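Long-range contacts in mitochondrial dynamics protein MID49 (Mus musculus, PDB 4WOY), which helps recruit the fission mediator Drp1 to the mitochondrial surface and regulates its GTPase activity, here represented by its cytoplasmic nucleotidyltransferase-like part: residues L23-A28 against P56-L61; G49-G54 against V69-P74; A63-H68 against L172-A177; V128-L133 against V178-P183; D188-L193 against Q207-V212. The protein carries 1 engineered substitution. All coordinates share one frame; numbering follows the deposited sequence.

In the fold
From the N terminus, helix 18-42 meets the loop after strand 52-54 in contact 1, which crosses contact 2, where strand 52-54 pairs with strand 69-74 and closes a 14-residue loop. That loop also supplies residues 63-68 of contact 3, which crosses contact 2 and closes the longest span, over a hundred residues, on strand 173-182. Contact 4 begins inside this span, brings helix 126-139 to the far half of the same strand, and so crosses contact 3. Contact 5 follows in series, pairing strands 191-193 and 205-208. One mixed sheet unites contacts 2 to 5, and the salt bridge of Arg70 with Asp208 ties contact 2 to contact 5.

Contact 1 of 5, residues L23-A28 against P56-L61; sequences LAKQLA and PLYDGL
Lys25 of helix 18-42 lays its aliphatic chain across the side chains of Leu57 and Tyr58, and its CG touches both, which makes this the close part of the contact. That methylene lies over one face of the Tyr58 ring, 4.0 Å from the ring centroid and offset toward the rim, a CH-pi contact. Lys25 CG also meets Leu57 CD2 at 3.8 Å. With CG anti to the carbonyl carbon (chi1 -72°), the lysine brings this methylene over the ring, and the chain is extended beyond it. Lysine and tyrosine run in opposite senses, the amine heading for the loop and the phenol for the helix. Two alanines let the loop come near the helix: Ala24 CB lies 3.9 Å from Leu57 CD2, and Ala28 CB 3.7 Å from Tyr58 OH. Val69 of strand 69-74 touches Ala28, Leu57 and Tyr58 alike. The loop follows the first strand of a nucleotidyltransferase-like fold, and probably corresponds to the region just after that strand where enzymes of the clan carry their glycine-rich signature. Toward solvent the contact thins out. Lys25 CE passes 3.4 Å from Leu57 O, and NZ lies 3.8 Å from the methyl CD1 of the exposed Leu61, next to a poorly ordered Gly60. At the other end of the contact, by the phenol, a water at the edge of the Tyr58 ring, in its plane, donates to Lys25 O at 3.1 Å and also hydrogen-bonds Tyr58 OH, 2.6 Å away.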
# COMPACT_ATOMS: atom_id res chain seq x y z
N LEU A 23 -5.44 -12.84 15.35
CA LEU A 23 -4.41 -13.83 15.02
C LEU A 23 -3.39 -13.30 14.02
O LEU A 23 -2.17 -13.53 14.14
CB LEU A 23 -5.04 -15.13 14.47
CG LEU A 23 -4.02 -16.13 13.93
CD1 LEU A 23 -3.00 -16.54 15.08
CD2 LEU A 23 -4.68 -17.26 13.14
N ALA A 24 -3.89 -12.58 13.03
CA ALA A 24 -3.08 -12.06 11.96
C ALA A 24 -2.10 -11.02 12.50
O ALA A 24 -0.90 -11.04 12.18
CB ALA A 24 -3.95 -11.48 10.87
N LYS A 25 -2.61 -10.11 13.32
CA LYS A 25 -1.76 -9.11 13.95
C LYS A 25 -0.72 -9.80 14.83
O LYS A 25 0.43 -9.37 14.91
CB LYS A 25 -2.59 -8.14 14.79
CG LYS A 25 -3.43 -7.16 14.00
CD LYS A 25 -4.18 -6.23 14.92
CE LYS A 25 -5.10 -5.40 14.10
NZ LYS A 25 -5.80 -4.36 14.85
N GLN A 26 -1.10 -10.89 15.47
CA GLN A 26 -0.18 -11.58 16.34
C GLN A 26 1.02 -12.14 15.56
O GLN A 26 2.18 -11.90 15.91
CB GLN A 26 -0.91 -12.69 17.12
CG GLN A 26 -0.05 -13.44 18.10
CD GLN A 26 0.60 -14.65 17.47
OE1 GLN A 26 -0.06 -15.45 16.82
NE2 GLN A 26 1.90 -14.78 17.65
N LEU A 27 0.74 -12.87 14.48
CA LEU A 27 1.80 -13.46 13.67
C LEU A 27 2.67 -12.37 13.03
O LEU A 27 3.88 -12.39 13.15
CB LEU A 27 1.20 -14.38 12.60
CG LEU A 27 0.45 -15.61 13.12
CD1 LEU A 27 -0.24 -16.33 11.97
CD2 LEU A 27 1.37 -16.56 13.86
N ALA A 28 2.02 -11.40 12.39
CA ALA A 28 2.74 -10.31 11.73
C ALA A 28 3.59 -9.51 12.72
O ALA A 28 4.70 -9.08 12.39
CB ALA A 28 1.73 -9.37 11.02
N PRO A 56 -4.16 -1.96 6.07
CA PRO A 56 -5.60 -2.04 6.33
C PRO A 56 -5.95 -3.02 7.45
O PRO A 56 -6.99 -2.85 8.11
CB PRO A 56 -6.17 -2.51 5.00
CG PRO A 56 -5.20 -1.97 3.98
CD PRO A 56 -3.85 -2.14 4.64
N LEU A 57 -5.11 -4.03 7.67
CA LEU A 57 -5.36 -4.95 8.78
C LEU A 57 -5.33 -4.21 10.12
O LEU A 57 -6.16 -4.45 10.99
CB LEU A 57 -4.33 -6.08 8.80
CG LEU A 57 -4.30 -6.82 10.14
CD1 LEU A 57 -5.59 -7.62 10.35
CD2 LEU A 57 -3.07 -7.72 10.25
N TYR A 58 -4.37 -3.30 10.25
CA TYR A 58 -4.19 -2.52 11.48
C TYR A 58 -5.03 -1.26 11.56
O TYR A 58 -5.38 -0.83 12.64
CB TYR A 58 -2.71 -2.13 11.66
CG TYR A 58 -1.82 -3.30 12.02
CD1 TYR A 58 -1.32 -4.15 11.05
CD2 TYR A 58 -1.51 -3.56 13.34
CE1 TYR A 58 -0.52 -5.24 11.38
CE2 TYR A 58 -0.72 -4.65 13.69
CZ TYR A 58 -0.23 -5.49 12.70
OH TYR A 58 0.56 -6.56 13.04
N ASP A 59 -5.33 -0.65 10.42
CA ASP A 59 -5.96 0.67 10.44
C ASP A 59 -7.46 0.55 10.39
O ASP A 59 -8.06 0.51 9.32
CB ASP A 59 -5.46 1.50 9.28
CG ASP A 59 -4.00 1.82 9.39
OD1 ASP A 59 -3.54 2.05 10.53
OD2 ASP A 59 -3.31 1.79 8.35
N GLY A 60 -8.06 0.52 11.57
CA GLY A 60 -9.48 0.27 11.68
C GLY A 60 -9.76 -1.18 11.39
O GLY A 60 -8.98 -1.88 10.74
N LEU A 61 -10.90 -1.64 11.87
CA LEU A 61 -11.36 -2.99 11.60
C LEU A 61 -12.59 -2.86 10.68
O LEU A 61 -13.09 -1.74 10.49
CB LEU A 61 -11.63 -3.74 12.91
CG LEU A 61 -10.57 -4.81 13.23
CD1 LEU A 61 -9.17 -4.23 13.19
CD2 LEU A 61 -10.85 -5.46 14.58
O HOH W 1 1.30 -6.48 15.49

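Contact 2 of 5, residues G49-G54 against V69-P74; sequences GALVPG and VRLLAP
Val52 and Leu72 clasp each other through their backbones: Val52 N donates to Leu72 O and Leu72 N to Val52 O, each at 2.8 Å and nearly straight. Gly54 and Arg70 form the next hydrogen-bonded pair of this antiparallel ladder, with Gly54 N to Arg70 O at 2.7 Å. Its return bond, Arg70 N to Gly54 O, is bent to 134° at the hydrogen, and the donor stands above the carbonyl plane. Pro53 faces Leu71 in the non-hydrogen-bonded pair between them, and Pro53 CA approaches Arg70 O at 3.1 Å in a CA-H...O contact. Beyond the ladder Gly49 N reaches Pro74 O at 2.7 Å. On the face that carries Leu71, Leu51 CD2 rests on Ala73 CB at 3.5 Å, while its other methyl, CD1, lies 4.1 Å from Leu71 CD2. Helix 18-42 covers this side with Ala32 and Leu35, and Gln36 holds Leu51 N by its side-chain oxygen. Strand 69-74 is in turn placed by parallel pairing with strand 173-182, and Arg70, on the opposite face, is drawn by a salt bridge to Asp208. The short strand 52-54 thus hangs on the mixed sheet through main-chain bonds, and proline falls at a position in the ladder where it costs none of them.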
# COMPACT_ATOMS: atom_id res chain seq x y z
N GLY A 49 15.28 1.82 11.69
CA GLY A 49 14.46 1.91 12.88
C GLY A 49 13.78 0.57 13.07
O GLY A 49 13.94 -0.34 12.26
N ALA A 50 13.01 0.46 14.15
CA ALA A 50 12.23 -0.73 14.44
C ALA A 50 11.22 -1.03 13.33
O ALA A 50 10.59 -0.12 12.79
CB ALA A 50 11.50 -0.57 15.80
N LEU A 51 11.06 -2.30 13.01
CA LEU A 51 10.08 -2.70 12.01
C LEU A 51 8.68 -2.42 12.53
O LEU A 51 8.35 -2.76 13.65
CB LEU A 51 10.23 -4.19 11.66
CG LEU A 51 11.56 -4.75 11.15
CD1 LEU A 51 11.36 -6.09 10.45
CD2 LEU A 51 12.26 -3.77 10.22
N VAL A 52 7.87 -1.77 11.71
CA VAL A 52 6.49 -1.44 12.06
C VAL A 52 5.50 -2.13 11.13
O VAL A 52 5.49 -1.87 9.93
CB VAL A 52 6.22 0.08 12.01
CG1 VAL A 52 4.77 0.38 12.33
CG2 VAL A 52 7.18 0.84 12.93
N PRO A 53 4.69 -3.04 11.68
CA PRO A 53 3.61 -3.64 10.91
C PRO A 53 2.45 -2.66 10.79
O PRO A 53 2.19 -1.88 11.71
CB PRO A 53 3.22 -4.87 11.73
CG PRO A 53 3.59 -4.51 13.13
CD PRO A 53 4.84 -3.67 13.00
N GLY A 54 1.79 -2.68 9.63
CA GLY A 54 0.72 -1.75 9.35
C GLY A 54 -0.06 -2.16 8.12
O GLY A 54 0.13 -3.26 7.60
N VAL A 69 -0.09 -6.93 4.26
CA VAL A 69 0.23 -6.35 5.54
C VAL A 69 1.60 -5.67 5.39
O VAL A 69 2.59 -6.32 5.02
CB VAL A 69 0.23 -7.40 6.64
CG1 VAL A 69 0.59 -6.78 8.00
CG2 VAL A 69 -1.12 -8.12 6.65
N ARG A 70 1.63 -4.36 5.63
CA ARG A 70 2.88 -3.62 5.46
C ARG A 70 3.83 -3.87 6.63
O ARG A 70 3.43 -3.84 7.80
CB ARG A 70 2.60 -2.12 5.29
CG ARG A 70 1.23 -1.85 4.70
CD ARG A 70 1.17 -0.64 3.78
NE ARG A 70 1.82 0.53 4.33
CZ ARG A 70 2.16 1.59 3.60
NH1 ARG A 70 1.89 1.62 2.29
NH2 ARG A 70 2.77 2.61 4.17
N LEU A 71 5.07 -4.19 6.30
CA LEU A 71 6.13 -4.28 7.27
C LEU A 71 7.14 -3.17 6.92
O LEU A 71 7.93 -3.30 5.96
CB LEU A 71 6.75 -5.67 7.27
CG LEU A 71 7.56 -6.02 8.50
CD1 LEU A 71 6.69 -5.79 9.72
CD2 LEU A 71 8.02 -7.47 8.45
N LEU A 72 7.06 -2.08 7.67
CA LEU A 72 7.86 -0.89 7.40
C LEU A 72 9.21 -1.01 8.09
O LEU A 72 9.26 -1.27 9.28
CB LEU A 72 7.16 0.37 7.90
CG LEU A 72 5.79 0.72 7.35
CD1 LEU A 72 5.45 2.17 7.66
CD2 LEU A 72 5.72 0.44 5.86
N ALA A 73 10.28 -0.84 7.31
CA ALA A 73 11.65 -0.78 7.83
C ALA A 73 12.23 0.62 7.52
O ALA A 73 12.71 0.86 6.41
CB ALA A 73 12.52 -1.90 7.24
N PRO A 74 12.13 1.55 8.48
CA PRO A 74 12.56 2.93 8.21
C PRO A 74 14.07 3.12 8.22
O PRO A 74 14.75 2.71 9.15
CB PRO A 74 11.91 3.73 9.34
CG PRO A 74 11.67 2.73 10.45
CD PRO A 74 11.42 1.41 9.77

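Contact 3 of 5, residues A63-H68 against L172-A177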
# COMPACT_ATOMS: atom_id res chain seq x y z
N ALA A 63 -10.93 -5.04 8.35
CA ALA A 63 -10.38 -5.24 7.01
C ALA A 63 -9.77 -6.62 6.87
O ALA A 63 -9.84 -7.22 5.80
CB ALA A 63 -9.34 -4.21 6.71
N GLY A 64 -9.14 -7.10 7.93
CA GLY A 64 -8.47 -8.38 7.87
C GLY A 64 -7.22 -8.38 7.01
O GLY A 64 -6.42 -7.44 7.01
N THR A 65 -7.04 -9.47 6.28
CA THR A 65 -5.83 -9.70 5.50
C THR A 65 -6.12 -9.75 4.01
O THR A 65 -5.40 -10.41 3.26
CB THR A 65 -5.13 -11.02 5.93
OG1 THR A 65 -6.08 -12.09 5.94
CG2 THR A 65 -4.56 -10.88 7.32
N ALA A 66 -7.19 -9.08 3.58
CA ALA A 66 -7.55 -9.01 2.16
C ALA A 66 -6.42 -8.38 1.39
O ALA A 66 -6.03 -8.87 0.33
CB ALA A 66 -8.82 -8.21 1.96
N GLU A 67 -5.87 -7.30 1.95
CA GLU A 67 -4.71 -6.62 1.39
C GLU A 67 -3.43 -7.13 2.04
O GLU A 67 -3.46 -7.82 3.08
CB GLU A 67 -4.80 -5.11 1.62
CG GLU A 67 -6.09 -4.50 1.18
CD GLU A 67 -6.24 -4.52 -0.31
OE1 GLU A 67 -5.21 -4.40 -1.01
OE2 GLU A 67 -7.39 -4.63 -0.79
N HIS A 68 -2.31 -6.75 1.45
CA HIS A 68 -1.01 -7.00 2.05
C HIS A 68 -0.95 -6.37 3.43
O HIS A 68 -1.68 -5.42 3.73
CB HIS A 68 0.13 -6.43 1.20
CG HIS A 68 0.37 -7.18 -0.06
ND1 HIS A 68 -0.30 -8.33 -0.38
CD2 HIS A 68 1.23 -6.94 -1.09
CE1 HIS A 68 0.11 -8.78 -1.55
NE2 HIS A 68 1.04 -7.95 -2.00
N LEU A 172 -6.45 -19.01 8.08
CA LEU A 172 -5.83 -17.72 7.75
C LEU A 172 -4.70 -17.91 6.77
O LEU A 172 -4.06 -18.92 6.79
CB LEU A 172 -5.28 -17.06 9.01
CG LEU A 172 -5.35 -15.57 8.83
CD1 LEU A 172 -6.78 -15.12 9.03
CD2 LEU A 172 -4.38 -14.92 9.82
N GLU A 173 -4.51 -16.95 5.88
CA GLU A 173 -3.36 -16.88 4.98
C GLU A 173 -3.06 -15.43 4.81
O GLU A 173 -4.01 -14.66 4.67
CB GLU A 173 -3.68 -17.49 3.62
CG GLU A 173 -3.55 -18.97 3.52
CD GLU A 173 -4.09 -19.50 2.20
OE1 GLU A 173 -4.88 -18.77 1.56
OE2 GLU A 173 -3.76 -20.64 1.82
N PHE A 174 -1.80 -15.01 4.78
CA PHE A 174 -1.54 -13.65 4.31
C PHE A 174 -0.11 -13.31 3.88
O PHE A 174 0.81 -14.10 4.04
CB PHE A 174 -1.98 -12.63 5.35
CG PHE A 174 -1.21 -12.67 6.62
CD1 PHE A 174 -1.58 -13.51 7.64
CD2 PHE A 174 -0.12 -11.83 6.80
CE1 PHE A 174 -0.89 -13.54 8.82
CE2 PHE A 174 0.59 -11.86 7.98
CZ PHE A 174 0.20 -12.71 9.00
N THR A 175 0.03 -12.10 3.34
CA THR A 175 1.27 -11.65 2.78
C THR A 175 1.84 -10.43 3.50
O THR A 175 1.12 -9.49 3.81
CB THR A 175 1.08 -11.29 1.32
OG1 THR A 175 0.55 -12.44 0.64
CG2 THR A 175 2.39 -10.89 0.67
N LEU A 176 3.14 -10.47 3.79
CA LEU A 176 3.82 -9.32 4.35
C LEU A 176 4.61 -8.64 3.24
O LEU A 176 5.36 -9.29 2.49
CB LEU A 176 4.75 -9.73 5.49
CG LEU A 176 4.12 -10.07 6.85
CD1 LEU A 176 5.09 -10.90 7.68
CD2 LEU A 176 3.70 -8.83 7.62
N ALA A 177 4.42 -7.34 3.09
CA ALA A 177 5.26 -6.58 2.16
C ALA A 177 6.34 -5.89 2.97
O ALA A 177 6.05 -5.00 3.78
CB ALA A 177 4.44 -5.56 1.36
O HOH W 2 -2.29 -10.60 2.88
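A type II' turn, Ala63 to Ala66, leads the loop toward strand 69-74, and it sets Thr65 down on Phe174 at the start of strand 173-182. The threonine is set crosswise to the phenylalanine: Thr65 CB is 3.6 Å from Phe174 CB, and its methyl CG2 lies 3.9 Å from Phe174 CG. The phenylalanine CG stands between the backbone N and the carbonyl carbon (chi1 66°), and its ring runs on past the threonine to touch Leu27 and Ala28 of helix 18-42. Ala24 of that helix touches Thr65 as well. Just beyond, the two backbones draw together to become the parallel pair 69-74 and 173-182 of the mixed sheet, with Val69 bonding to Thr175 and Ala177. Ahead of that pairing a water spans the gap, donating to Glu67 O at 3.0 Å and accepting from Thr175 N at 2.8 Å. The His68 and Thr175 side chains run alongside in the same sense. Thr175 CG2 sits over one face of the imidazole, 4.0 Å from its centroid and offset toward the rim, in a CH-pi contact, while Glu162 of strand 162-166 touches both residues.

Contact 4 of 5, residues V128-L133 against V178-P183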
# COMPACT_ATOMS: atom_id res chain seq x y z
N VAL A 128 19.50 -0.95 -5.40
CA VAL A 128 20.62 -1.60 -4.72
C VAL A 128 20.21 -2.02 -3.30
O VAL A 128 20.53 -3.12 -2.84
CB VAL A 128 21.87 -0.68 -4.70
CG1 VAL A 128 23.01 -1.33 -3.92
CG2 VAL A 128 22.30 -0.37 -6.14
N LEU A 129 19.46 -1.15 -2.63
CA LEU A 129 18.88 -1.50 -1.34
C LEU A 129 18.00 -2.73 -1.45
O LEU A 129 18.09 -3.62 -0.62
CB LEU A 129 18.08 -0.32 -0.81
CG LEU A 129 19.07 0.57 -0.07
CD1 LEU A 129 18.59 2.02 -0.02
CD2 LEU A 129 19.27 -0.03 1.34
N LEU A 130 17.18 -2.78 -2.50
CA LEU A 130 16.32 -3.91 -2.78
C LEU A 130 17.11 -5.20 -2.96
O LEU A 130 16.75 -6.22 -2.37
CB LEU A 130 15.47 -3.64 -4.02
CG LEU A 130 14.17 -2.88 -3.77
CD1 LEU A 130 13.48 -2.66 -5.10
CD2 LEU A 130 13.27 -3.65 -2.81
N GLU A 131 18.19 -5.14 -3.73
CA GLU A 131 19.05 -6.32 -3.93
C GLU A 131 19.57 -6.88 -2.59
O GLU A 131 19.59 -8.09 -2.37
CB GLU A 131 20.27 -5.97 -4.80
CG GLU A 131 19.98 -5.45 -6.19
CD GLU A 131 21.26 -5.02 -6.92
OE1 GLU A 131 22.25 -4.67 -6.22
OE2 GLU A 131 21.28 -5.00 -8.18
N LEU A 132 19.98 -5.99 -1.69
CA LEU A 132 20.53 -6.40 -0.41
C LEU A 132 19.50 -7.11 0.44
O LEU A 132 19.76 -8.16 0.99
CB LEU A 132 21.09 -5.21 0.35
CG LEU A 132 21.70 -5.59 1.71
CD1 LEU A 132 23.10 -6.14 1.54
CD2 LEU A 132 21.66 -4.43 2.68
N LEU A 133 18.33 -6.52 0.58
CA LEU A 133 17.30 -7.12 1.42
C LEU A 133 16.71 -8.40 0.81
O LEU A 133 16.38 -9.34 1.54
CB LEU A 133 16.20 -6.11 1.71
CG LEU A 133 15.17 -6.51 2.76
CD1 LEU A 133 15.80 -7.06 4.07
CD2 LEU A 133 14.26 -5.33 3.03
N VAL A 178 7.58 -6.32 2.78
CA VAL A 178 8.68 -5.70 3.51
C VAL A 178 9.06 -4.42 2.80
O VAL A 178 9.54 -4.45 1.66
CB VAL A 178 9.90 -6.61 3.60
CG1 VAL A 178 10.97 -5.95 4.43
CG2 VAL A 178 9.51 -7.96 4.19
N LEU A 179 8.83 -3.29 3.47
CA LEU A 179 9.01 -1.99 2.84
C LEU A 179 10.08 -1.16 3.52
O LEU A 179 9.88 -0.67 4.64
CB LEU A 179 7.70 -1.21 2.85
CG LEU A 179 6.51 -1.89 2.18
CD1 LEU A 179 5.22 -1.20 2.62
CD2 LEU A 179 6.65 -1.86 0.64
N MET A 180 11.20 -0.97 2.83
CA MET A 180 12.22 -0.02 3.32
C MET A 180 11.76 1.40 2.97
O MET A 180 11.46 1.69 1.82
CB MET A 180 13.61 -0.30 2.72
CG MET A 180 14.32 -1.53 3.33
SD MET A 180 15.83 -2.00 2.49
CE MET A 180 15.26 -2.34 0.82
N VAL A 181 11.67 2.27 3.97
CA VAL A 181 11.02 3.55 3.75
C VAL A 181 11.85 4.72 4.27
O VAL A 181 12.65 4.56 5.20
CB VAL A 181 9.61 3.56 4.39
CG1 VAL A 181 8.76 2.41 3.83
CG2 VAL A 181 9.69 3.45 5.91
N VAL A 182 11.69 5.87 3.60
CA VAL A 182 12.23 7.15 4.10
C VAL A 182 11.05 8.15 4.22
O VAL A 182 10.03 8.00 3.52
CB VAL A 182 13.36 7.72 3.17
CG1 VAL A 182 14.44 6.68 2.92
CG2 VAL A 182 12.81 8.16 1.87
N PRO A 183 11.18 9.19 5.10
CA PRO A 183 10.06 10.08 5.48
C PRO A 183 9.37 10.95 4.40
O PRO A 183 8.25 11.38 4.66
CB PRO A 183 10.68 11.00 6.54
CG PRO A 183 11.74 10.17 7.17
CD PRO A 183 12.32 9.36 6.02
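The side chains of Met180 and Leu133 meet tip to tip, so that the sulphur of one faces a methyl of the other: Leu133 CD2 is 3.7 Å from Met180 SD. The same methyl also serves Val178, whose CG1 it approaches at 3.6 Å as the two side chains cross obliquely. Leu133 CG lies anti to the backbone N (chi1 -170°), which sends the branch out toward the strand. The methionine chain is straight as far as SD and then turns, chi3 being -60°, and this bend folds CE against the helix backbone. CE ends 3.4 Å from Leu129 O, the carbonyl that already accepts the helical bond from Leu133 N, and 3.8 Å from Leu129 CB. Leu130 adds a looser methyl contact, with CD2 4.3 Å from Met180 CE. The arrangement is a helix laid on one face of a mixed sheet, part of the alpha/beta core of this nucleotidyltransferase-like fold. Helix 126-139 and strand 173-182 run roughly antiparallel, their short segments at 143° with axes 10.2 Å apart. Leu176, further back on the same strand, points to this face too, whereas Leu179 turns to the other face and touches Leu72 and Leu193. Around the buried methionine, Trp205 packs on Leu129 and Glu161 on Leu133.

Contact 5 of 5, residues D188-L193 against Q207-V212; sequences DDRLLL and QDLYPV
The guanidinium of Arg190 carries Leu209 CD2 over one face, 3.8 Å above the plane and offset toward the rim, while the carboxylate of Asp188 lies in plane at its edge. That grip is side-on: Arg190 NE donates to Asp188 OD1 at 3.0 Å, with OD2 equally near, and NH2 makes the salt bridge to Asp188 OD2 at 3.0 Å. Asp188 OD1 also takes Arg190 N at 2.8 Å from above the carboxylate plane, closing an Asx turn. Val212 CG2 presses on the carboxylate, 3.5 Å from Asp188 CG, the valine set nearly square to the aspartate. The amide of Gln207 comes near NH1 of Arg190 with its plane turned 68° from the guanidinium, its OE1 held by Asn297. Behind these groups runs the hairpin of strands 191-193 and 205-208, in which Leu191 N donates to Asp208 O at 3.0 Å and Asp208 N to Leu191 O at 2.7 Å. Asp208 ends its strand and caps the helix that follows: OD1 accepts from Tyr210 N, 3.2 Å away and well above the carboxylate plane. Leu193 packs on Asp208 CB, and Pro211 on the backbone carbonyl of Asp189. Asp188 is thus paired with Arg190, while the buried Asp208 has Arg70 as its second partner; the positive charge of Arg70, together with the start of helix 210-224, would probably keep Asp208 ionised.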
# COMPACT_ATOMS: atom_id res chain seq x y z
N ASP A 188 3.53 15.91 6.88
CA ASP A 188 2.66 14.75 7.06
C ASP A 188 3.47 13.44 7.05
O ASP A 188 4.71 13.43 7.06
CB ASP A 188 1.52 14.72 6.02
CG ASP A 188 1.98 14.43 4.57
OD1 ASP A 188 2.96 13.69 4.34
OD2 ASP A 188 1.31 14.92 3.63
N ASP A 189 2.74 12.33 7.02
CA ASP A 189 3.37 11.03 7.15
C ASP A 189 3.53 10.27 5.84
O ASP A 189 3.66 9.05 5.86
CB ASP A 189 2.58 10.20 8.16
CG ASP A 189 2.75 10.71 9.58
OD1 ASP A 189 3.90 10.96 10.00
OD2 ASP A 189 1.72 10.91 10.26
N ARG A 190 3.52 10.96 4.71
CA ARG A 190 3.76 10.28 3.43
C ARG A 190 5.17 9.67 3.40
O ARG A 190 6.05 10.12 4.13
CB ARG A 190 3.56 11.24 2.26
CG ARG A 190 4.61 12.33 2.17
CD ARG A 190 4.28 13.30 1.08
NE ARG A 190 3.01 13.95 1.32
CZ ARG A 190 2.27 14.48 0.36
NH1 ARG A 190 2.68 14.42 -0.90
NH2 ARG A 190 1.10 15.05 0.66
N LEU A 191 5.39 8.64 2.60
CA LEU A 191 6.67 7.94 2.59
C LEU A 191 7.20 7.78 1.18
O LEU A 191 6.46 7.96 0.20
CB LEU A 191 6.55 6.55 3.25
CG LEU A 191 6.14 6.56 4.74
CD1 LEU A 191 5.82 5.15 5.27
CD2 LEU A 191 7.21 7.24 5.63
N LEU A 192 8.48 7.45 1.09
CA LEU A 192 9.05 6.92 -0.13
C LEU A 192 9.42 5.48 0.15
O LEU A 192 10.03 5.19 1.20
CB LEU A 192 10.28 7.71 -0.55
CG LEU A 192 10.10 9.22 -0.61
CD1 LEU A 192 11.43 9.90 -0.95
CD2 LEU A 192 9.02 9.55 -1.60
N LEU A 193 9.06 4.58 -0.76
CA LEU A 193 9.38 3.17 -0.58
C LEU A 193 10.46 2.73 -1.55
O LEU A 193 10.47 3.15 -2.70
CB LEU A 193 8.15 2.29 -0.81
CG LEU A 193 6.75 2.67 -0.35
CD1 LEU A 193 5.75 1.92 -1.18
CD2 LEU A 193 6.56 2.31 1.09
N GLN A 207 6.66 6.85 -4.32
CA GLN A 207 5.91 7.62 -3.35
C GLN A 207 4.80 6.76 -2.78
O GLN A 207 4.06 6.10 -3.50
CB GLN A 207 5.30 8.87 -3.98
CG GLN A 207 4.47 9.67 -3.00
CD GLN A 207 3.79 10.86 -3.64
OE1 GLN A 207 3.03 10.71 -4.61
NE2 GLN A 207 4.07 12.05 -3.13
N ASP A 208 4.66 6.81 -1.46
CA ASP A 208 3.60 6.11 -0.79
C ASP A 208 2.70 7.11 -0.07
O ASP A 208 3.09 7.69 0.93
CB ASP A 208 4.17 5.12 0.20
CG ASP A 208 3.09 4.46 1.05
OD1 ASP A 208 2.02 4.16 0.48
OD2 ASP A 208 3.30 4.28 2.27
N LEU A 209 1.49 7.30 -0.60
CA LEU A 209 0.52 8.22 -0.01
C LEU A 209 -0.43 7.54 0.98
O LEU A 209 -1.31 8.19 1.55
CB LEU A 209 -0.29 8.93 -1.09
CG LEU A 209 0.54 9.87 -1.98
CD1 LEU A 209 -0.30 10.56 -3.07
CD2 LEU A 209 1.31 10.89 -1.13
N TYR A 210 -0.25 6.24 1.20
CA TYR A 210 -1.18 5.48 2.02
C TYR A 210 -1.40 6.10 3.44
O TYR A 210 -2.54 6.28 3.84
CB TYR A 210 -0.73 4.01 2.12
CG TYR A 210 -1.55 3.21 3.11
CD1 TYR A 210 -2.72 2.56 2.71
CD2 TYR A 210 -1.17 3.13 4.45
CE1 TYR A 210 -3.48 1.84 3.61
CE2 TYR A 210 -1.92 2.42 5.35
CZ TYR A 210 -3.08 1.77 4.93
OH TYR A 210 -3.83 1.09 5.85
N PRO A 211 -0.32 6.45 4.18
CA PRO A 211 -0.55 7.03 5.52
C PRO A 211 -1.33 8.34 5.51
O PRO A 211 -2.11 8.61 6.43
CB PRO A 211 0.88 7.27 6.04
CG PRO A 211 1.73 6.30 5.28
CD PRO A 211 1.12 6.29 3.89
N VAL A 212 -1.10 9.17 4.50
CA VAL A 212 -1.81 10.44 4.38
C VAL A 212 -3.29 10.23 4.07
O VAL A 212 -4.16 10.88 4.65
CB VAL A 212 -1.20 11.32 3.28
CG1 VAL A 212 -1.98 12.61 3.15
CG2 VAL A 212 0.26 11.60 3.57